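HTLV-2 integrase catalytic core domain (Human T-cell leukemia virus 2, PDB 6QBT) forms the catalytic core of a retroviral integrase, which binds magnesium and probably carries out the DNA strand-transfer chemistry that inserts viral DNA into the host genome. Local coordinates at residues 44-56 with 73-85. Sequence-based numbering, arbitrary orientation.
Sequences KETSCETISAFLQ and PAFLSQEFQEFCT
F54 reaches across from helix 47-56 with one side of its ring, CD2 and CE2, and lands between two phenylalanines of helix 78-85. Its CD2 lies 3.5 Å from CE1 of F83 and 3.8 Å from CE1 of F80. Neither neighbour is stacked on it: the F54 and F83 rings meet rim to rim with planes at 59°, while F80 sits obliquely at 43°. All three carry CG anti to the backbone N, which throws the rings out from their helices into one aromatic cluster. I51 and L55 extend it along the first helix. I51 slides past F83 and sets CG2 3.9 Å from CD2 of that ring, and CD2 of L55 touches its edge.

Toward the N-terminal ends the backbones draw together around S47, T50 and A74. The CA atoms of S47 and A74 are 4.8 Å apart, the closest such pair, and S47 packs against S77 and the CB of E79. The T50 side chain crosses those of F75 and F80 at about a right angle, its methyl CG2 3.9 Å from CE1 of F75 and from CD1 of F80, while CB of A74 fits against T50 OG1 (3.2 Å). That hydroxyl is already engaged, donating to T46 O from above the carbonyl plane. On the facing segment, S77 OG donates to A74 O and N-caps the next helix by accepting from F80 N at 3.2 Å, tying the short helix 73-76 to the one bearing F80. No hydrogen bond joins the segments themselves.

The two helices run roughly parallel, at 30°, in this RNase H-like core. I67 of strand 66-68, which lies between 9-19 and the edge strand 90-92, touches F54, F80 and C84, and F75 reaches the loop holding D70, which with D13 binds the magnesium ion. From helix 47-61, C48 forms a disulfide with C123 of the second subunit, whose L142 packs on F83.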
ATOM      1  N   LYS A  44       8.674   8.873 -19.035  1.00 37.87           N
ATOM      2  CA  LYS A  44       9.931   9.579 -19.186  1.00 40.21           C
ATOM      3  C   LYS A  44      10.918   9.091 -18.156  1.00 38.30           C
ATOM      4  O   LYS A  44      10.550   8.384 -17.243  1.00 35.58           O
ATOM      5  CB  LYS A  44       9.720  11.077 -18.943  1.00 45.68           C
ATOM      6  CG  LYS A  44       8.525  11.706 -19.661  1.00 45.75           C
ATOM      7  CD  LYS A  44       8.520  13.206 -19.457  1.00 47.66           C
ATOM      8  CE  LYS A  44       9.472  13.849 -20.456  1.00 51.36           C
ATOM      9  NZ  LYS A  44      10.187  15.041 -19.928  1.00 53.67           N
ATOM     10  N   GLU A  45      12.167   9.505 -18.301  1.00 38.86           N
ATOM     11  CA  GLU A  45      13.218   9.206 -17.342  1.00 40.05           C
ATOM     12  C   GLU A  45      14.031  10.451 -16.927  1.00 39.70           C
ATOM     13  O   GLU A  45      15.235  10.355 -16.762  1.00 43.05           O
ATOM     14  CB  GLU A  45      14.120   8.090 -17.869  1.00 40.41           C
ATOM     15  CG  GLU A  45      14.809   8.352 -19.190  1.00 42.92           C
ATOM     16  CD  GLU A  45      15.591   7.130 -19.651  1.00 47.58           C
ATOM     17  OE1 GLU A  45      16.425   6.604 -18.878  1.00 48.15           O
ATOM     18  OE2 GLU A  45      15.357   6.669 -20.782  1.00 52.43           O
ATOM     19  N   THR A  46      13.362  11.586 -16.701  1.00 37.50           N
ATOM     20  CA  THR A  46      14.012  12.778 -16.143  1.00 38.43           C
ATOM     21  C   THR A  46      14.089  12.617 -14.611  1.00 36.85           C
ATOM     22  O   THR A  46      13.586  11.628 -14.058  1.00 34.15           O
ATOM     23  CB  THR A  46      13.282  14.088 -16.538  1.00 41.36           C
ATOM     24  OG1 THR A  46      12.082  14.243 -15.770  1.00 47.19           O
ATOM     25  CG2 THR A  46      12.923  14.101 -18.027  1.00 40.54           C
ATOM     26  N   SER A  47      14.748  13.561 -13.942  1.00 36.48           N
ATOM     27  CA  SER A  47      15.035  13.461 -12.491  1.00 36.83           C
ATOM     28  C   SER A  47      13.763  13.430 -11.609  1.00 35.84           C
ATOM     29  O   SER A  47      13.699  12.753 -10.574  1.00 36.18           O
ATOM     30  CB  SER A  47      15.925  14.618 -12.061  1.00 36.79           C
ATOM     31  OG  SER A  47      15.192  15.824 -12.102  1.00 35.27           O
ATOM     32  N   CYS A  48      12.661  14.055 -12.189  1.00 36.20           N
ATOM     33  CA  CYS A  48      11.422  14.143 -11.453  1.00 38.62           C
ATOM     34  C   CYS A  48      10.692  12.772 -11.330  1.00 37.15           C
ATOM     35  O   CYS A  48      10.357  12.320 -10.222  1.00 35.21           O
ATOM     36  CB  CYS A  48      10.533  15.208 -12.129  1.00 43.32           C
ATOM     37  SG  CYS A  48       8.785  15.019 -11.733  1.00 57.21           S
ATOM     38  N   GLU A  49      10.872  11.972 -12.488  1.00 34.14           N
ATOM     39  CA  GLU A  49      10.363  10.617 -12.584  1.00 36.27           C
ATOM     40  C   GLU A  49      11.294   9.637 -11.895  1.00 34.34           C
ATOM     41  O   GLU A  49      10.838   8.648 -11.355  1.00 34.80           O
ATOM     42  CB  GLU A  49      10.193  10.179 -14.047  1.00 38.74           C
ATOM     43  CG  GLU A  49       9.083  10.885 -14.819  1.00 40.09           C
ATOM     44  CD  GLU A  49       9.464  12.259 -15.356  1.00 44.52           C
ATOM     45  OE1 GLU A  49      10.656  12.646 -15.372  1.00 45.28           O
ATOM     46  OE2 GLU A  49       8.541  12.976 -15.777  1.00 51.87           O
ATOM     47  N   THR A  50      12.597   9.912 -11.925  1.00 33.87           N
ATOM     48  CA  THR A  50      13.575   9.035 -11.301  1.00 33.54           C
ATOM     49  C   THR A  50      13.460   9.106  -9.793  1.00 35.19           C
ATOM     50  O   THR A  50      13.415   8.088  -9.119  1.00 36.47           O
ATOM     51  CB  THR A  50      14.973   9.427 -11.737  1.00 33.84           C
ATOM     52  OG1 THR A  50      15.011   9.392 -13.163  1.00 35.88           O
ATOM     53  CG2 THR A  50      16.041   8.466 -11.176  1.00 33.77           C
ATOM     54  N   ILE A  51      13.378  10.314  -9.251  1.00 36.29           N
ATOM     55  CA  ILE A  51      13.191  10.458  -7.806  1.00 34.18           C
ATOM     56  C   ILE A  51      11.861   9.816  -7.367  1.00 33.94           C
ATOM     57  O   ILE A  51      11.802   9.134  -6.340  1.00 31.83           O
ATOM     58  CB  ILE A  51      13.268  11.946  -7.398  1.00 33.72           C
ATOM     59  CG1 ILE A  51      14.728  12.404  -7.478  1.00 33.19           C
ATOM     60  CG2 ILE A  51      12.696  12.189  -5.995  1.00 32.66           C
ATOM     61  CD1 ILE A  51      14.916  13.895  -7.348  1.00 31.94           C
ATOM     62  N   SER A  52      10.796  10.076  -8.131  1.00 34.36           N
ATOM     63  CA  SER A  52       9.503   9.450  -7.901  1.00 33.20           C
ATOM     64  C   SER A  52       9.567   7.895  -7.899  1.00 34.59           C
ATOM     65  O   SER A  52       9.069   7.272  -6.950  1.00 33.91           O
ATOM     66  CB  SER A  52       8.472   9.932  -8.908  1.00 32.49           C
ATOM     67  OG  SER A  52       7.195   9.339  -8.651  1.00 31.71           O
ATOM     68  N   ALA A  53      10.186   7.277  -8.905  1.00 34.07           N
ATOM     69  CA  ALA A  53      10.277   5.800  -8.914  1.00 36.07           C
ATOM     70  C   ALA A  53      11.102   5.303  -7.749  1.00 34.69           C
ATOM     71  O   ALA A  53      10.867   4.221  -7.236  1.00 37.23           O
ATOM     72  CB  ALA A  53      10.895   5.288 -10.206  1.00 35.01           C
ATOM     73  N   PHE A  54      12.099   6.083  -7.364  1.00 34.86           N
ATOM     74  CA  PHE A  54      12.976   5.700  -6.281  1.00 35.75           C
ATOM     75  C   PHE A  54      12.224   5.721  -4.949  1.00 35.07           C
ATOM     76  O   PHE A  54      12.377   4.807  -4.133  1.00 38.96           O
ATOM     77  CB  PHE A  54      14.213   6.604  -6.281  1.00 35.51           C
ATOM     78  CG  PHE A  54      15.320   6.170  -5.360  1.00 35.20           C
ATOM     79  CD1 PHE A  54      15.621   4.823  -5.131  1.00 36.09           C
ATOM     80  CD2 PHE A  54      16.130   7.139  -4.763  1.00 38.24           C
ATOM     81  CE1 PHE A  54      16.676   4.461  -4.302  1.00 36.29           C
ATOM     82  CE2 PHE A  54      17.181   6.780  -3.924  1.00 35.75           C
ATOM     83  CZ  PHE A  54      17.456   5.443  -3.694  1.00 36.08           C
ATOM     84  N   LEU A  55      11.390   6.735  -4.753  1.00 34.84           N
ATOM     85  CA  LEU A  55      10.449   6.766  -3.611  1.00 35.71           C
ATOM     86  C   LEU A  55       9.426   5.623  -3.636  1.00 37.34           C
ATOM     87  O   LEU A  55       9.133   5.080  -2.590  1.00 38.17           O
ATOM     88  CB  LEU A  55       9.704   8.097  -3.505  1.00 32.90           C
ATOM     89  CG  LEU A  55      10.604   9.287  -3.134  1.00 33.94           C
ATOM     90  CD1 LEU A  55       9.936  10.626  -3.461  1.00 34.40           C
ATOM     91  CD2 LEU A  55      10.999   9.235  -1.670  1.00 33.56           C
ATOM     92  N   GLN A  56       8.872   5.283  -4.802  1.00 36.93           N
ATOM     93  CA  GLN A  56       7.998   4.118  -4.890  1.00 38.15           C
ATOM     94  C   GLN A  56       8.730   2.862  -4.416  1.00 35.09           C
ATOM     95  O   GLN A  56       8.221   2.126  -3.581  1.00 34.05           O
ATOM     96  CB  GLN A  56       7.450   3.938  -6.294  1.00 41.75           C
ATOM     97  CG  GLN A  56       6.375   4.966  -6.591  1.00 49.60           C
ATOM     98  CD  GLN A  56       6.009   5.111  -8.067  1.00 52.87           C
ATOM     99  OE1 GLN A  56       6.763   4.726  -8.972  1.00 60.61           O
ATOM    100  NE2 GLN A  56       4.844   5.690  -8.307  1.00 45.83           N
ATOM    101  N   PRO A  73      21.853  10.240 -17.383  1.00 47.01           N
ATOM    102  CA  PRO A  73      21.851  11.625 -16.839  1.00 44.99           C
ATOM    103  C   PRO A  73      20.872  11.929 -15.680  1.00 43.25           C
ATOM    104  O   PRO A  73      21.185  12.762 -14.826  1.00 40.62           O
ATOM    105  CB  PRO A  73      21.521  12.484 -18.068  1.00 45.42           C
ATOM    106  CG  PRO A  73      21.827  11.616 -19.249  1.00 45.86           C
ATOM    107  CD  PRO A  73      21.466  10.230 -18.808  1.00 46.76           C
ATOM    108  N   ALA A  74      19.719  11.261 -15.641  1.00 41.83           N
ATOM    109  CA  ALA A  74      18.828  11.357 -14.472  1.00 42.22           C
ATOM    110  C   ALA A  74      19.558  10.954 -13.190  1.00 40.56           C
ATOM    111  O   ALA A  74      19.502  11.688 -12.211  1.00 38.59           O
ATOM    112  CB  ALA A  74      17.584  10.514 -14.653  1.00 42.88           C
ATOM    113  N   PHE A  75      20.281   9.828 -13.228  1.00 38.94           N
ATOM    114  CA  PHE A  75      21.109   9.401 -12.080  1.00 38.67           C
ATOM    115  C   PHE A  75      22.272  10.348 -11.748  1.00 38.50           C
ATOM    116  O   PHE A  75      22.688  10.397 -10.598  1.00 38.83           O
ATOM    117  CB  PHE A  75      21.701   8.003 -12.272  1.00 37.96           C
ATOM    118  CG  PHE A  75      20.685   6.922 -12.452  1.00 36.52           C
ATOM    119  CD1 PHE A  75      19.684   6.725 -11.516  1.00 36.51           C
ATOM    120  CD2 PHE A  75      20.755   6.075 -13.553  1.00 36.79           C
ATOM    121  CE1 PHE A  75      18.758   5.706 -11.669  1.00 35.53           C
ATOM    122  CE2 PHE A  75      19.828   5.076 -13.727  1.00 36.84           C
ATOM    123  CZ  PHE A  75      18.830   4.886 -12.778  1.00 35.56           C
ATOM    124  N   LEU A  76      22.798  11.072 -12.735  1.00 37.51           N
ATOM    125  CA  LEU A  76      23.880  12.026 -12.512  1.00 39.54           C
ATOM    126  C   LEU A  76      23.430  13.478 -12.303  1.00 39.27           C
ATOM    127  O   LEU A  76      24.254  14.336 -11.968  1.00 39.22           O
ATOM    128  CB  LEU A  76      24.868  11.958 -13.680  1.00 42.32           C
ATOM    129  CG  LEU A  76      25.517  10.577 -13.920  1.00 43.56           C
ATOM    130  CD1 LEU A  76      26.541  10.673 -15.046  1.00 43.02           C
ATOM    131  CD2 LEU A  76      26.166  10.004 -12.666  1.00 42.92           C
ATOM    132  N   SER A  77      22.142  13.751 -12.491  1.00 38.07           N
ATOM    133  CA  SER A  77      21.564  15.072 -12.228  1.00 37.70           C
ATOM    134  C   SER A  77      21.856  15.600 -10.829  1.00 37.95           C
ATOM    135  O   SER A  77      21.978  14.844  -9.857  1.00 36.79           O
ATOM    136  CB  SER A  77      20.035  15.056 -12.422  1.00 36.44           C
ATOM    137  OG  SER A  77      19.401  14.172 -11.512  1.00 36.04           O
ATOM    138  N   GLN A  78      21.915  16.917 -10.738  1.00 39.29           N
ATOM    139  CA  GLN A  78      22.104  17.569  -9.462  1.00 42.49           C
ATOM    140  C   GLN A  78      20.951  17.270  -8.509  1.00 41.65           C
ATOM    141  O   GLN A  78      21.183  17.164  -7.309  1.00 42.20           O
ATOM    142  CB  GLN A  78      22.280  19.072  -9.643  1.00 44.80           C
ATOM    143  CG  GLN A  78      22.892  19.752  -8.435  1.00 48.30           C
ATOM    144  CD  GLN A  78      23.306  21.184  -8.725  1.00 54.78           C
ATOM    145  OE1 GLN A  78      23.699  21.518  -9.847  1.00 58.98           O
ATOM    146  NE2 GLN A  78      23.222  22.045  -7.711  1.00 59.25           N
ATOM    147  N   GLU A  79      19.739  17.104  -9.051  1.00 41.26           N
ATOM    148  CA  GLU A  79      18.546  16.763  -8.261  1.00 41.79           C
ATOM    149  C   GLU A  79      18.689  15.390  -7.600  1.00 39.16           C
ATOM    150  O   GLU A  79      18.434  15.261  -6.407  1.00 36.19           O
ATOM    151  CB  GLU A  79      17.256  16.772  -9.103  1.00 45.64           C
ATOM    152  CG  GLU A  79      16.759  18.153  -9.512  1.00 49.78           C
ATOM    153  CD  GLU A  79      17.487  18.757 -10.711  1.00 52.97           C
ATOM    154  OE1 GLU A  79      18.535  18.212 -11.153  1.00 55.09           O
ATOM    155  OE2 GLU A  79      17.001  19.794 -11.216  1.00 56.69           O
ATOM    156  N   PHE A  80      19.088  14.377  -8.371  1.00 37.85           N
ATOM    157  CA  PHE A  80      19.276  13.019  -7.807  1.00 38.67           C
ATOM    158  C   PHE A  80      20.477  12.945  -6.845  1.00 38.83           C
ATOM    159  O   PHE A  80      20.369  12.298  -5.807  1.00 39.41           O
ATOM    160  CB  PHE A  80      19.370  11.947  -8.904  1.00 37.91           C
ATOM    161  CG  PHE A  80      19.276  10.525  -8.395  1.00 38.65           C
ATOM    162  CD1 PHE A  80      18.045   9.935  -8.146  1.00 38.67           C
ATOM    163  CD2 PHE A  80      20.429   9.763  -8.185  1.00 39.99           C
ATOM    164  CE1 PHE A  80      17.954   8.612  -7.694  1.00 40.86           C
ATOM    165  CE2 PHE A  80      20.346   8.455  -7.716  1.00 40.43           C
ATOM    166  CZ  PHE A  80      19.104   7.871  -7.473  1.00 38.65           C
ATOM    167  N   GLN A  81      21.594  13.618  -7.143  1.00 39.34           N
ATOM    168  CA  GLN A  81      22.705  13.623  -6.186  1.00 41.03           C
ATOM    169  C   GLN A  81      22.319  14.340  -4.891  1.00 38.82           C
ATOM    170  O   GLN A  81      22.655  13.882  -3.805  1.00 37.20           O
ATOM    171  CB  GLN A  81      23.986  14.247  -6.759  1.00 46.65           C
ATOM    172  CG  GLN A  81      24.551  13.606  -8.035  1.00 52.07           C
ATOM    173  CD  GLN A  81      24.794  12.098  -7.962  1.00 55.49           C
ATOM    174  OE1 GLN A  81      25.188  11.542  -6.927  1.00 56.29           O
ATOM    175  NE2 GLN A  81      24.572  11.428  -9.090  1.00 58.77           N
ATOM    176  N   GLU A  82      21.611  15.457  -4.992  1.00 38.12           N
ATOM    177  CA  GLU A  82      21.171  16.169  -3.781  1.00 39.36           C
ATOM    178  C   GLU A  82      20.241  15.310  -2.918  1.00 37.57           C
ATOM    179  O   GLU A  82      20.343  15.315  -1.699  1.00 35.30           O
ATOM    180  CB  GLU A  82      20.501  17.500  -4.127  1.00 41.22           C
ATOM    181  CG  GLU A  82      21.504  18.607  -4.408  1.00 47.49           C
ATOM    182  CD  GLU A  82      20.884  19.877  -4.992  1.00 50.73           C
ATOM    183  OE1 GLU A  82      19.640  19.970  -5.085  1.00 58.40           O
ATOM    184  OE2 GLU A  82      21.648  20.788  -5.373  1.00 52.60           O
ATOM    185  N   PHE A  83      19.344  14.569  -3.573  1.00 36.29           N
ATOM    186  CA  PHE A  83      18.433  13.667  -2.898  1.00 35.74           C
ATOM    187  C   PHE A  83      19.234  12.625  -2.125  1.00 32.24           C
ATOM    188  O   PHE A  83      19.058  12.459  -0.924  1.00 31.09           O
ATOM    189  CB  PHE A  83      17.473  13.032  -3.921  1.00 36.00           C
ATOM    190  CG  PHE A  83      16.483  12.085  -3.318  1.00 37.15           C
ATOM    191  CD1 PHE A  83      16.823  10.745  -3.097  1.00 36.07           C
ATOM    192  CD2 PHE A  83      15.201  12.518  -2.973  1.00 37.33           C
ATOM    193  CE1 PHE A  83      15.901   9.870  -2.531  1.00 36.26           C
ATOM    194  CE2 PHE A  83      14.279  11.640  -2.418  1.00 34.81           C
ATOM    195  CZ  PHE A  83      14.630  10.320  -2.189  1.00 35.64           C
ATOM    196  N   CYS A  84      20.160  11.975  -2.800  1.00 31.57           N
ATOM    197  CA  CYS A  84      20.973  10.930  -2.147  1.00 33.18           C
ATOM    198  C   CYS A  84      21.841  11.468  -1.012  1.00 31.97           C
ATOM    199  O   CYS A  84      21.930  10.853   0.049  1.00 30.54           O
ATOM    200  CB  CYS A  84      21.813  10.171  -3.183  1.00 33.55           C
ATOM    201  SG  CYS A  84      20.780   9.156  -4.266  1.00 36.10           S
ATOM    202  N   THR A  85      22.441  12.632  -1.223  1.00 31.29           N
ATOM    203  CA  THR A  85      23.269  13.255  -0.214  1.00 32.76           C
ATOM    204  C   THR A  85      22.456  13.633   1.028  1.00 33.60           C
ATOM    205  O   THR A  85      22.869  13.351   2.163  1.00 37.20           O
ATOM    206  CB  THR A  85      23.963  14.533  -0.755  1.00 33.33           C
ATOM    207  OG1 THR A  85      24.551  14.277  -2.031  1.00 33.17           O
ATOM    208  CG2 THR A  85      25.056  14.978   0.183  1.00 33.15           C
TER